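Long-range contact in putative potassium transport protein (Staphylococcus aureus 08BA02176, PDB 4XTT), which binds the second messenger c-di-AMP through its RCK C domain and probably regulates potassium uptake by a Ktr-type transporter: residues E19-E24 with E64-I68. Numbering follows the deposited sequence.
Sequences ELKATE and EIGDI
The I68 side chain packs beside those of E19 and K21 on one face of the sheet, its CG2 methyl in van der Waals contact with OE1 of the E19 carboxylate (3.5 Å). I68 (chi1 m, chi2 t) has the largest area covered by the other segment, 88 Å². The backbones run antiparallel: K21 and I68 form a non-hydrogen-bonded pair (CA-CA 4.4 Å), followed by A22 and D67 (CA-CA 5.2 Å). One hydrogen bond joins the segments, from A22 N to D67 O (2.7 Å, 142° at the hydrogen). K21 CA also points a CA-H...O contact at D67 O (3.5 Å).

Ahead of strand 68-72, E64-D67 folds into a type II turn, with D67 N hydrogen-bonded to E64 O (3.2 Å). G66 takes phi/psi of 91/-7, where a CB would jam against the preceding carbonyl oxygen. The carboxylate of D67 turns back so that OD2 accepts from E64 N (2.7 Å), and it also makes a salt bridge to R49. CB of A22 points at the turn, 3.6 Å from O of E64 and 4.1 Å from CB of D67, while CG of K21 passes 4.2 Å from CA of G66. Farther out, the poorly ordered E24 (chi1 and chi2 both m) places OE2 in van der Waals contact with CG1 of I65 (3.2 Å, imprecise).

Backbone hydrogen bonds of L20 to L69 and of I68 to K48 continue the pairing into the four-stranded antiparallel sheet of the TrkA-C (RCK C) domain, where a beta turn leads into an inner strand beside the outermost strand 15-21.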
loop_
_atom_site.group_PDB
_atom_site.type_symbol
_atom_site.label_atom_id
_atom_site.label_comp_id
_atom_site.label_asym_id
_atom_site.label_seq_id
_atom_site.Cartn_x
_atom_site.Cartn_y
_atom_site.Cartn_z
ATOM N N GLU A 19 -10.927 -6.233 1.788
ATOM C CA GLU A 19 -10.507 -6.698 3.096
ATOM C C GLU A 19 -10.476 -8.218 3.177
ATOM O O GLU A 19 -11.337 -8.899 2.623
ATOM C CB GLU A 19 -11.412 -6.118 4.174
ATOM C CG GLU A 19 -10.989 -4.735 4.612
ATOM C CD GLU A 19 -11.957 -4.130 5.594
ATOM O OE1 GLU A 19 -12.697 -4.900 6.244
ATOM O OE2 GLU A 19 -11.940 -2.890 5.747
ATOM N N LEU A 20 -9.486 -8.750 3.881
ATOM C CA LEU A 20 -9.365 -10.193 4.029
ATOM C C LEU A 20 -8.969 -10.544 5.459
ATOM O O LEU A 20 -7.910 -10.144 5.941
ATOM C CB LEU A 20 -8.334 -10.754 3.051
ATOM C CG LEU A 20 -8.159 -12.267 3.146
ATOM C CD1 LEU A 20 -9.445 -12.953 2.724
ATOM C CD2 LEU A 20 -6.989 -12.747 2.309
ATOM N N LYS A 21 -9.823 -11.317 6.122
ATOM C CA LYS A 21 -9.621 -11.652 7.524
ATOM C C LYS A 21 -8.654 -12.822 7.628
ATOM O O LYS A 21 -8.739 -13.778 6.855
ATOM C CB LYS A 21 -10.962 -11.975 8.189
ATOM C CG LYS A 21 -10.891 -12.313 9.679
ATOM C CD LYS A 21 -12.158 -11.862 10.406
ATOM C CE LYS A 21 -13.398 -12.066 9.538
ATOM N NZ LYS A 21 -14.629 -11.451 10.110
ATOM N N ALA A 22 -7.727 -12.739 8.574
ATOM C CA ALA A 22 -6.686 -13.749 8.697
ATOM C C ALA A 22 -7.219 -15.055 9.280
ATOM O O ALA A 22 -7.847 -15.069 10.342
ATOM C CB ALA A 22 -5.548 -13.224 9.550
ATOM N N THR A 23 -6.944 -16.150 8.577
ATOM C CA THR A 23 -7.337 -17.483 9.019
ATOM C C THR A 23 -6.181 -18.134 9.769
ATOM O O THR A 23 -5.045 -17.663 9.680
ATOM C CB THR A 23 -7.741 -18.373 7.831
ATOM O OG1 THR A 23 -8.056 -19.692 8.297
ATOM C CG2 THR A 23 -6.599 -18.458 6.836
ATOM N N GLU A 24 -6.464 -19.223 10.481
ATOM C CA GLU A 24 -5.429 -19.951 11.209
ATOM C C GLU A 24 -4.325 -20.393 10.258
ATOM O O GLU A 24 -3.142 -20.389 10.610
ATOM C CB GLU A 24 -6.021 -21.162 11.931
ATOM C CG GLU A 24 -6.999 -20.801 13.035
ATOM C CD GLU A 24 -6.330 -20.100 14.205
ATOM O OE1 GLU A 24 -5.100 -20.255 14.378
ATOM O OE2 GLU A 24 -7.035 -19.383 14.945
ATOM N N GLU A 64 -1.896 -12.280 13.388
ATOM C CA GLU A 64 -2.693 -12.889 14.440
ATOM C C GLU A 64 -4.102 -13.141 13.940
ATOM O O GLU A 64 -4.519 -12.588 12.919
ATOM C CB GLU A 64 -2.705 -11.996 15.683
ATOM C CG GLU A 64 -1.305 -11.631 16.163
ATOM C CD GLU A 64 -1.307 -10.754 17.395
ATOM O OE1 GLU A 64 -2.328 -10.079 17.645
ATOM O OE2 GLU A 64 -0.286 -10.745 18.118
ATOM N N ILE A 65 -4.831 -13.981 14.662
ATOM C CA ILE A 65 -6.195 -14.316 14.294
ATOM C C ILE A 65 -7.086 -13.073 14.381
ATOM O O ILE A 65 -7.024 -12.304 15.342
ATOM C CB ILE A 65 -6.757 -15.435 15.199
ATOM C CG1 ILE A 65 -5.686 -16.497 15.480
ATOM C CG2 ILE A 65 -7.975 -16.071 14.570
ATOM C CD1 ILE A 65 -4.964 -16.332 16.817
ATOM N N GLY A 66 -7.899 -12.868 13.352
ATOM C CA GLY A 66 -8.814 -11.745 13.325
ATOM C C GLY A 66 -8.247 -10.500 12.674
ATOM O O GLY A 66 -8.972 -9.521 12.477
ATOM N N ASP A 67 -6.957 -10.533 12.343
ATOM C CA ASP A 67 -6.328 -9.438 11.612
ATOM C C ASP A 67 -6.955 -9.279 10.242
ATOM O O ASP A 67 -7.069 -10.239 9.483
ATOM C CB ASP A 67 -4.824 -9.664 11.463
ATOM C CG ASP A 67 -4.050 -9.296 12.706
ATOM O OD1 ASP A 67 -4.564 -8.495 13.515
ATOM O OD2 ASP A 67 -2.931 -9.818 12.875
ATOM N N ILE A 68 -7.382 -8.062 9.943
ATOM C CA ILE A 68 -7.976 -7.761 8.656
ATOM C C ILE A 68 -6.968 -7.054 7.753
ATOM O O ILE A 68 -6.597 -5.906 8.007
ATOM C CB ILE A 68 -9.247 -6.905 8.817
ATOM C CG1 ILE A 68 -10.283 -7.665 9.655
ATOM C CG2 ILE A 68 -9.835 -6.564 7.455
ATOM C CD1 ILE A 68 -11.494 -6.852 10.022
#